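Local coordinates for protein argininosuccinate lyase (Chelativorans sp., PDB 6G3E) that acts as an ethylenediamine-N,N'-disuccinic acid (EDDS) lyase of the aspartase/fumarase superfamily, an enzyme of broad substrate scope that works on carbon-nitrogen bonds, at residues 22-27 against 335-340; 217-222 against 484-489; 355-360 against 434-439. One frame throughout, in Å; residues are numbered along the deposited sequence.

Contact 1 of 3, residues 22-27 against 335-340; sequences FQELYD and LIAATH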
loop_
_atom_site.group_PDB
_atom_site.type_symbol
_atom_site.label_atom_id
_atom_site.label_comp_id
_atom_site.label_asym_id
_atom_site.label_seq_id
_atom_site.Cartn_x
_atom_site.Cartn_y
_atom_site.Cartn_z
ATOM N N PHE A 22 -12.005 25.711 5.824
ATOM C CA PHE A 22 -12.672 24.580 6.465
ATOM C C PHE A 22 -13.721 24.004 5.515
ATOM O O PHE A 22 -13.818 22.793 5.338
ATOM C CB PHE A 22 -13.303 25.045 7.787
ATOM C CG PHE A 22 -13.954 23.957 8.610
ATOM C CD1 PHE A 22 -13.663 22.615 8.424
ATOM C CD2 PHE A 22 -14.871 24.306 9.592
ATOM C CE1 PHE A 22 -14.272 21.642 9.212
ATOM C CE2 PHE A 22 -15.485 23.342 10.379
ATOM C CZ PHE A 22 -15.194 22.007 10.181
ATOM N N GLN A 23 -14.487 24.890 4.890
ATOM C CA GLN A 23 -15.546 24.489 3.963
ATOM C C GLN A 23 -15.005 23.712 2.755
ATOM O O GLN A 23 -15.676 22.810 2.247
ATOM C CB GLN A 23 -16.317 25.730 3.493
ATOM C CG GLN A 23 -17.494 25.453 2.560
ATOM C CD GLN A 23 -18.559 24.571 3.186
ATOM O OE1 GLN A 23 -19.104 24.886 4.245
ATOM N NE2 GLN A 23 -18.864 23.459 2.529
ATOM N N GLU A 24 -13.799 24.056 2.303
ATOM C CA GLU A 24 -13.187 23.375 1.156
ATOM C C GLU A 24 -13.141 21.862 1.350
ATOM O O GLU A 24 -13.306 21.102 0.399
ATOM C CB GLU A 24 -11.768 23.892 0.897
ATOM C CG GLU A 24 -11.689 25.344 0.453
ATOM C CD GLU A 24 -10.261 25.800 0.183
ATOM O OE1 GLU A 24 -9.448 24.974 -0.282
ATOM O OE2 GLU A 24 -9.950 26.985 0.442
ATOM N N LEU A 25 -12.915 21.432 2.587
ATOM C CA LEU A 25 -12.846 20.010 2.909
ATOM C C LEU A 25 -14.158 19.272 2.637
ATOM O O LEU A 25 -14.168 18.048 2.503
ATOM C CB LEU A 25 -12.452 19.822 4.377
ATOM C CG LEU A 25 -10.980 20.083 4.699
ATOM C CD1 LEU A 25 -10.782 20.273 6.190
ATOM C CD2 LEU A 25 -10.119 18.939 4.185
ATOM N N TYR A 26 -15.258 20.015 2.564
ATOM C CA TYR A 26 -16.570 19.419 2.341
ATOM C C TYR A 26 -17.020 19.519 0.884
ATOM O O TYR A 26 -18.002 18.885 0.501
ATOM C CB TYR A 26 -17.614 20.083 3.247
ATOM C CG TYR A 26 -17.387 19.818 4.717
ATOM C CD1 TYR A 26 -16.590 20.663 5.479
ATOM C CD2 TYR A 26 -17.958 18.717 5.340
ATOM C CE1 TYR A 26 -16.374 20.420 6.822
ATOM C CE2 TYR A 26 -17.744 18.467 6.684
ATOM C CZ TYR A 26 -16.951 19.319 7.417
ATOM O OH TYR A 26 -16.738 19.069 8.753
ATOM N N ASP A 27 -16.304 20.301 0.078
ATOM C CA ASP A 27 -16.727 20.577 -1.294
ATOM C C ASP A 27 -15.957 19.833 -2.393
ATOM O O ASP A 27 -16.496 19.654 -3.483
ATOM C CB ASP A 27 -16.625 22.081 -1.569
ATOM C CG ASP A 27 -17.576 22.904 -0.711
ATOM O OD1 ASP A 27 -18.490 22.325 -0.084
ATOM O OD2 ASP A 27 -17.408 24.138 -0.672
ATOM N N LEU A 335 -5.716 17.308 -1.306
ATOM C CA LEU A 335 -4.473 17.818 -0.737
ATOM C C LEU A 335 -4.569 19.316 -0.521
ATOM O O LEU A 335 -4.191 19.821 0.536
ATOM C CB LEU A 335 -3.281 17.494 -1.643
ATOM C CG LEU A 335 -1.907 17.956 -1.136
ATOM C CD1 LEU A 335 -0.829 17.011 -1.651
ATOM C CD2 LEU A 335 -1.575 19.380 -1.555
ATOM N N ILE A 336 -5.061 20.022 -1.536
ATOM C CA ILE A 336 -5.170 21.473 -1.479
ATOM C C ILE A 336 -6.164 21.891 -0.392
ATOM O O ILE A 336 -5.907 22.827 0.365
ATOM C CB ILE A 336 -5.595 22.062 -2.853
ATOM C CG1 ILE A 336 -4.522 21.792 -3.916
ATOM C CG2 ILE A 336 -5.852 23.565 -2.749
ATOM C CD1 ILE A 336 -3.187 22.506 -3.684
ATOM N N ALA A 337 -7.298 21.202 -0.312
ATOM C CA ALA A 337 -8.273 21.488 0.737
ATOM C C ALA A 337 -7.675 21.308 2.133
ATOM O O ALA A 337 -7.864 22.156 3.006
ATOM C CB ALA A 337 -9.506 20.602 0.581
ATOM N N ALA A 338 -6.964 20.204 2.347
ATOM C CA ALA A 338 -6.366 19.932 3.650
ATOM C C ALA A 338 -5.275 20.948 3.980
ATOM O O ALA A 338 -5.163 21.400 5.121
ATOM C CB ALA A 338 -5.801 18.521 3.698
ATOM N N THR A 339 -4.478 21.311 2.977
ATOM C CA THR A 339 -3.393 22.270 3.174
ATOM C C THR A 339 -3.953 23.650 3.513
ATOM O O THR A 339 -3.470 24.316 4.421
ATOM C CB THR A 339 -2.495 22.351 1.927
ATOM O OG1 THR A 339 -1.934 21.059 1.671
ATOM C CG2 THR A 339 -1.368 23.351 2.121
ATOM N N HIS A 340 -4.982 24.075 2.789
ATOM C CA HIS A 340 -5.655 25.335 3.096
ATOM C C HIS A 340 -6.286 25.322 4.489
ATOM O O HIS A 340 -6.180 26.295 5.236
ATOM C CB HIS A 340 -6.730 25.637 2.050
ATOM C CG HIS A 340 -6.189 26.131 0.746
ATOM N ND1 HIS A 340 -6.944 26.162 -0.408
ATOM C CD2 HIS A 340 -4.968 26.609 0.408
ATOM C CE1 HIS A 340 -6.213 26.643 -1.398
ATOM N NE2 HIS A 340 -5.011 26.927 -0.928
#

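Contact 2 of 3, residues 217-222 against 484-489; sequences ALLGFD and QTLADS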
loop_
_atom_site.group_PDB
_atom_site.type_symbol
_atom_site.label_atom_id
_atom_site.label_comp_id
_atom_site.label_asym_id
_atom_site.label_seq_id
_atom_site.Cartn_x
_atom_site.Cartn_y
_atom_site.Cartn_z
ATOM N N ALA A 217 8.771 24.289 -26.541
ATOM C CA ALA A 217 8.821 25.700 -26.166
ATOM C C ALA A 217 7.441 26.358 -26.192
ATOM O O ALA A 217 7.113 27.151 -25.307
ATOM C CB ALA A 217 9.773 26.451 -27.087
ATOM N N LEU A 218 6.636 26.038 -27.204
ATOM C CA LEU A 218 5.303 26.629 -27.328
ATOM C C LEU A 218 4.373 26.201 -26.196
ATOM O O LEU A 218 3.394 26.887 -25.906
ATOM C CB LEU A 218 4.671 26.259 -28.674
ATOM C CG LEU A 218 5.245 26.938 -29.922
ATOM C CD1 LEU A 218 4.736 26.249 -31.178
ATOM C CD2 LEU A 218 4.891 28.419 -29.943
ATOM N N LEU A 219 4.680 25.073 -25.560
ATOM C CA LEU A 219 3.848 24.543 -24.475
ATOM C C LEU A 219 4.466 24.749 -23.088
ATOM O O LEU A 219 3.985 24.188 -22.100
ATOM C CB LEU A 219 3.577 23.053 -24.709
ATOM C CG LEU A 219 2.693 22.745 -25.921
ATOM C CD1 LEU A 219 2.792 21.282 -26.311
ATOM C CD2 LEU A 219 1.245 23.121 -25.637
ATOM N N GLY A 220 5.523 25.554 -23.013
ATOM C CA GLY A 220 6.094 25.952 -21.736
ATOM C C GLY A 220 7.034 24.950 -21.086
ATOM O O GLY A 220 7.500 25.176 -19.970
ATOM N N PHE A 221 7.315 23.843 -21.767
ATOM C CA PHE A 221 8.255 22.852 -21.245
ATOM C C PHE A 221 9.680 23.410 -21.243
ATOM O O PHE A 221 9.998 24.275 -22.053
ATOM C CB PHE A 221 8.184 21.561 -22.072
ATOM C CG PHE A 221 6.917 20.774 -21.867
ATOM C CD1 PHE A 221 6.734 20.005 -20.726
ATOM C CD2 PHE A 221 5.918 20.778 -22.833
ATOM C CE1 PHE A 221 5.572 19.271 -20.540
ATOM C CE2 PHE A 221 4.741 20.049 -22.652
ATOM C CZ PHE A 221 4.577 19.285 -21.507
ATOM N N ASP A 222 10.525 22.919 -20.334
ATOM C CA ASP A 222 11.909 23.400 -20.214
ATOM C C ASP A 222 12.915 22.439 -20.838
ATOM O O ASP A 222 14.123 22.616 -20.695
ATOM C CB ASP A 222 12.290 23.621 -18.742
ATOM C CG ASP A 222 11.584 24.813 -18.127
ATOM O OD1 ASP A 222 11.300 25.787 -18.860
ATOM O OD2 ASP A 222 11.313 24.778 -16.905
ATOM N N GLN A 484 1.186 32.814 -24.174
ATOM C CA GLN A 484 0.929 34.032 -24.944
ATOM C C GLN A 484 1.548 33.941 -26.336
ATOM O O GLN A 484 0.945 34.363 -27.326
ATOM C CB GLN A 484 1.474 35.266 -24.219
ATOM C CG GLN A 484 1.028 36.589 -24.841
ATOM C CD GLN A 484 -0.485 36.714 -24.921
ATOM O OE1 GLN A 484 -1.058 36.774 -26.010
ATOM N NE2 GLN A 484 -1.137 36.743 -23.765
ATOM N N THR A 485 2.762 33.405 -26.403
ATOM C CA THR A 485 3.447 33.203 -27.676
ATOM C C THR A 485 2.613 32.298 -28.575
ATOM O O THR A 485 2.464 32.544 -29.778
ATOM C CB THR A 485 4.853 32.590 -27.473
ATOM O OG1 THR A 485 5.687 33.521 -26.773
ATOM C CG2 THR A 485 5.514 32.240 -28.808
ATOM N N LEU A 486 2.055 31.254 -27.979
ATOM C CA LEU A 486 1.250 30.298 -28.729
ATOM C C LEU A 486 -0.019 30.952 -29.266
ATOM O O LEU A 486 -0.345 30.807 -30.442
ATOM C CB LEU A 486 0.896 29.096 -27.850
ATOM C CG LEU A 486 0.040 28.008 -28.507
ATOM C CD1 LEU A 486 0.667 27.529 -29.807
ATOM C CD2 LEU A 486 -0.156 26.834 -27.551
ATOM N N ALA A 487 -0.728 31.675 -28.404
ATOM C CA ALA A 487 -1.950 32.366 -28.812
ATOM C C ALA A 487 -1.673 33.367 -29.932
ATOM O O ALA A 487 -2.452 33.477 -30.881
ATOM C CB ALA A 487 -2.583 33.068 -27.623
ATOM N N ASP A 488 -0.565 34.096 -29.816
ATOM C CA ASP A 488 -0.173 35.062 -30.835
ATOM C C ASP A 488 0.108 34.369 -32.161
ATOM O O ASP A 488 -0.283 34.854 -33.225
ATOM C CB ASP A 488 1.066 35.847 -30.398
ATOM C CG ASP A 488 0.788 36.796 -29.245
ATOM O OD1 ASP A 488 -0.393 36.982 -28.880
ATOM O OD2 ASP A 488 1.759 37.359 -28.700
ATOM N N SER A 489 0.792 33.231 -32.088
ATOM C CA SER A 489 1.150 32.478 -33.279
ATOM C C SER A 489 -0.093 31.973 -33.998
ATOM O O SER A 489 -0.169 32.009 -35.223
ATOM C CB SER A 489 2.057 31.305 -32.908
ATOM O OG SER A 489 3.294 31.767 -32.392
#

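Contact 3 of 3, residues 355-360 against 434-439; sequences RMRQYA and LDPWQN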
loop_
_atom_site.group_PDB
_atom_site.type_symbol
_atom_site.label_atom_id
_atom_site.label_comp_id
_atom_site.label_asym_id
_atom_site.label_seq_id
_atom_site.Cartn_x
_atom_site.Cartn_y
_atom_site.Cartn_z
ATOM N N ARG A 355 -2.083 27.633 31.006
ATOM C CA ARG A 355 -2.059 26.194 31.242
ATOM C C ARG A 355 -0.790 25.559 30.670
ATOM O O ARG A 355 -0.238 24.632 31.260
ATOM C CB ARG A 355 -3.283 25.494 30.654
ATOM C CG ARG A 355 -3.310 24.029 31.077
ATOM C CD ARG A 355 -4.636 23.335 30.881
ATOM N NE ARG A 355 -5.631 23.728 31.881
ATOM C CZ ARG A 355 -6.691 24.498 31.643
ATOM N NH1 ARG A 355 -6.925 24.987 30.427
ATOM N NH2 ARG A 355 -7.530 24.783 32.631
ATOM N N MET A 356 -0.340 26.051 29.519
ATOM C CA MET A 356 0.917 25.581 28.939
ATOM C C MET A 356 2.055 25.720 29.944
ATOM O O MET A 356 2.812 24.775 30.184
ATOM C CB MET A 356 1.269 26.357 27.676
ATOM C CG MET A 356 0.512 25.939 26.433
ATOM S SD MET A 356 0.867 27.065 25.080
ATOM C CE MET A 356 0.258 26.130 23.673
ATOM N N ARG A 357 2.173 26.908 30.528
ATOM C CA ARG A 357 3.231 27.168 31.493
ATOM C C ARG A 357 3.056 26.329 32.755
ATOM O O ARG A 357 4.033 25.827 33.305
ATOM C CB ARG A 357 3.285 28.650 31.861
ATOM C CG ARG A 357 4.314 28.933 32.947
ATOM C CD ARG A 357 4.542 30.416 33.186
ATOM N NE ARG A 357 5.968 30.700 33.331
ATOM C CZ ARG A 357 6.726 30.252 34.334
ATOM N NH1 ARG A 357 8.020 30.561 34.374
ATOM N NH2 ARG A 357 6.198 29.495 35.299
ATOM N N GLN A 358 1.818 26.181 33.219
ATOM C CA GLN A 358 1.548 25.384 34.415
ATOM C C GLN A 358 2.036 23.940 34.264
ATOM O O GLN A 358 2.663 23.401 35.174
ATOM C CB GLN A 358 0.051 25.395 34.742
ATOM C CG GLN A 358 -0.322 24.566 35.965
ATOM C CD GLN A 358 -1.794 24.216 36.012
ATOM O OE1 GLN A 358 -2.656 25.064 35.789
ATOM N NE2 GLN A 358 -2.088 22.952 36.294
ATOM N N TYR A 359 1.735 23.314 33.127
ATOM C CA TYR A 359 2.218 21.964 32.851
ATOM C C TYR A 359 3.741 21.923 32.864
ATOM O O TYR A 359 4.337 21.024 33.454
ATOM C CB TYR A 359 1.710 21.458 31.494
ATOM C CG TYR A 359 0.241 21.078 31.444
ATOM C CD1 TYR A 359 -0.507 20.894 32.602
ATOM C CD2 TYR A 359 -0.391 20.892 30.229
ATOM C CE1 TYR A 359 -1.845 20.543 32.539
ATOM C CE2 TYR A 359 -1.723 20.541 30.160
ATOM C CZ TYR A 359 -2.446 20.367 31.311
ATOM O OH TYR A 359 -3.775 20.017 31.227
ATOM N N ALA A 360 4.362 22.891 32.193
ATOM C CA ALA A 360 5.817 22.976 32.144
ATOM C C ALA A 360 6.419 23.076 33.546
ATOM O O ALA A 360 7.423 22.434 33.847
ATOM C CB ALA A 360 6.246 24.165 31.299
ATOM N N LEU A 434 14.661 23.934 38.108
ATOM C CA LEU A 434 13.263 23.540 37.962
ATOM C C LEU A 434 12.381 24.649 37.385
ATOM O O LEU A 434 11.176 24.462 37.215
ATOM C CB LEU A 434 12.719 23.084 39.319
ATOM C CG LEU A 434 13.450 21.877 39.927
ATOM C CD1 LEU A 434 12.876 21.505 41.289
ATOM C CD2 LEU A 434 13.411 20.676 38.997
ATOM N N ASP A 435 12.982 25.794 37.076
ATOM C CA ASP A 435 12.269 26.910 36.451
ATOM C C ASP A 435 12.143 26.667 34.938
ATOM O O ASP A 435 13.151 26.697 34.225
ATOM C CB ASP A 435 13.007 28.225 36.747
ATOM C CG ASP A 435 12.316 29.455 36.159
ATOM O OD1 ASP A 435 11.611 29.348 35.134
ATOM O OD2 ASP A 435 12.507 30.556 36.720
ATOM N N PRO A 436 10.909 26.445 34.441
ATOM C CA PRO A 436 10.751 26.059 33.030
ATOM C C PRO A 436 11.214 27.127 32.040
ATOM O O PRO A 436 11.723 26.776 30.979
ATOM C CB PRO A 436 9.241 25.819 32.895
ATOM C CG PRO A 436 8.633 26.636 33.966
ATOM C CD PRO A 436 9.602 26.588 35.109
ATOM N N TRP A 437 11.043 28.404 32.365
ATOM C CA TRP A 437 11.551 29.448 31.484
ATOM C C TRP A 437 13.080 29.405 31.420
ATOM O O TRP A 437 13.672 29.599 30.353
ATOM C CB TRP A 437 11.080 30.836 31.931
ATOM C CG TRP A 437 11.495 31.917 30.969
ATOM C CD1 TRP A 437 12.209 33.041 31.255
ATOM C CD2 TRP A 437 11.234 31.955 29.561
ATOM N NE1 TRP A 437 12.409 33.777 30.112
ATOM C CE2 TRP A 437 11.814 33.135 29.059
ATOM C CE3 TRP A 437 10.563 31.106 28.676
ATOM C CZ2 TRP A 437 11.745 33.488 27.715
ATOM C CZ3 TRP A 437 10.493 31.462 27.342
ATOM C CH2 TRP A 437 11.083 32.638 26.875
ATOM N N GLN A 438 13.728 29.142 32.550
ATOM C CA GLN A 438 15.186 29.014 32.544
ATOM C C GLN A 438 15.631 27.764 31.790
ATOM O O GLN A 438 16.720 27.750 31.213
ATOM C CB GLN A 438 15.751 28.986 33.964
ATOM C CG GLN A 438 15.754 30.353 34.657
ATOM C CD GLN A 438 16.396 30.298 36.027
ATOM O OE1 GLN A 438 17.599 30.059 36.153
ATOM N NE2 GLN A 438 15.595 30.504 37.068
ATOM N N ASN A 439 14.808 26.716 31.799
ATOM C CA ASN A 439 15.075 25.546 30.961
ATOM C C ASN A 439 15.164 25.965 29.503
ATOM O O ASN A 439 16.056 25.537 28.776
ATOM C CB ASN A 439 13.992 24.472 31.114
ATOM C CG ASN A 439 14.251 23.521 32.268
ATOM O OD1 ASN A 439 14.348 22.308 32.074
ATOM N ND2 ASN A 439 14.350 24.062 33.478
#

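Contact 1 of 3, residues 22-27 against 335-340
The carboxylate of Glu24 meets the imidazole of His340 at the ring edge, close to the ring plane. The two planes stand 83° apart. His340 ND1 donates to Glu24 OE1 over 2.8 Å, and the oxygen accepts through its syn lone pair. The bond is nearly straight, with 163° at the hydrogen. Glu24 CG lies opposite the carbonyl carbon (chi1 -66°), and the chain beyond it is extended, which carries the carboxylate across to helix 329-348. A leucine in place of Glu24 would probably leave His340 ND1 without this acceptor and the ring freer to turn.

Beside the polar pair the helices pack closely. Ala337 CB sits 3.8 Å from Glu24 O and 4.0 Å from Glu24 CB. Leu25 reaches over with CD2, which rests 3.9 Å from Ala338 N. The small Ala337, which points at helix 20-31, suits a local axis separation of 8.0 Å.

On helix 20-31, the edge of the Tyr26 ring takes Phe22 CD1 and Gln23 O in its plane. The Tyr26 side chain also touches Arg294, likewise fumarate-binding. This antiparallel helix pair lays the N-terminal helix, with fumarate-binding Tyr26, on helix 329-348 of the long helical bundle of the aspartase/fumarase fold.

Contact 2 of 3, residues 217-222 against 484-489
Leu218 packs against Leu486 and Thr485 where a short helix ends in a Schellman motif beside the long C-terminal helix. The contact is apolar. No hydrogen bond crosses between 217-222 and 484-489.

Leu218 carries most of it. Its CD2 lies 4.0 Å from Thr485 CG2, and the two side chains cross at about a right angle. The same CD2 stands 4.3 Å from Leu486 CD1. The backbone takes part too: Leu218 O is 3.9 Å from Leu486 CB and equally close to Leu486 CD2. Leu486 has CG opposite its backbone N (chi1 180°). Its CD1 meets the Leu218 methyl CD2, while its CD2 lies by Leu218 O and 4.4 Å from Leu219 CD2.

The next shell sets these groups in place. Gly220, with phi 81°, is the C-prime residue that ends helix 212-218. Its N bonds back to Ala217 O, and Phe221 N bonds to the carbonyl one residue further back. Leu219 O accepts from Arg125 on helix 112-147, and the Leu219 side chain packs on Ile46 and Ala49. Leu218 meets Val52 and Leu486 meets Gln45, so helix 35-56 touches both segments.

On the C-terminal helix, Thr485 OG1 bonds to Asn481 O. That leaves CG2 as the branch that meets Leu218. One turn on, Ser489 also folds back: its OG donates to Thr485 O over 2.9 Å, from the opposite face of that carbonyl to Ser489 N.

Contact 3 of 3, residues 355-360 against 434-439
Arg357 lies against Pro436 at the capped start of helix 436-442, and Ala360 of the same helix 353-362 completes the contact. Asp435 is the N-cap residue of helix 436-442. No hydrogen bond crosses between the two segments.

The packing centres on Pro436. Its CB meets Ala360 CB at 3.8 Å. Its CG lies over one face of the Arg357 guanidinium, 4.0 Å from Arg357 NH2. Trp437 adds its CB, 3.9 Å from Arg357 NH1, while its indole turns off from helix 353-362. Arg357 CG is opposite its backbone N (chi1 176°), and the chain bends at chi3 on its way to the proline.

The charged part is loose. Asp435 OD1 sits at the guanidinium edge, near its plane, and forms a long salt bridge of 3.9 Å with Arg357 NH1. The carboxylate is turned 70° from the guanidinium. This charged pair is probably held by general electrostatic attraction, not by a directed bond.

Around it, Val153 and Val155 of the hairpin strand 153-158 touch Arg357 and Ala360. Asn439 packs on Pro165 of the partner strand. The contact thus places helix 353-362 and the start of helix 436-442 beside one hairpin, away from the known ligand-binding sites.

The hydrogen bonds within 434-439 centre on Asp435. Weak capping bonds run from Trp437 N and Gln438 N to Asp435 OD1. Asp435 O accepts from both Asn439 N and Asn439 ND2. Asn439 ND2 also bonds Ala433 O, and Gln438 NE2 also bonds Asp432 OD1. The other carboxylate oxygen, Asp435 OD2, takes Gln438 NE2 at 3.1 Å; this donor comes from above the carboxylate plane, 47° out of it.

How the contacts relate
From the N terminus the chain first passes 22-27 on helix 20-31, then 217-222. At 335-340 it returns and closes contact 1, so contacts 1 and 2 cross. Contact 3 opens next at 355-360 and closes at 434-439. The chain then enters helix 451-500, and 484-489 closes contact 2. The span of contact 3 therefore falls wholly within that of contact 2. Contact 1 fixes the N-terminal helix to helix 329-348. Contact 2 ties the end of helix 212-218 to helix 451-500, and contact 3 ties helix 353-362 to the start of helix 436-442. These two lie on opposite sides of the chain's centre, their own centres about 59 Å apart. No two contacts touch.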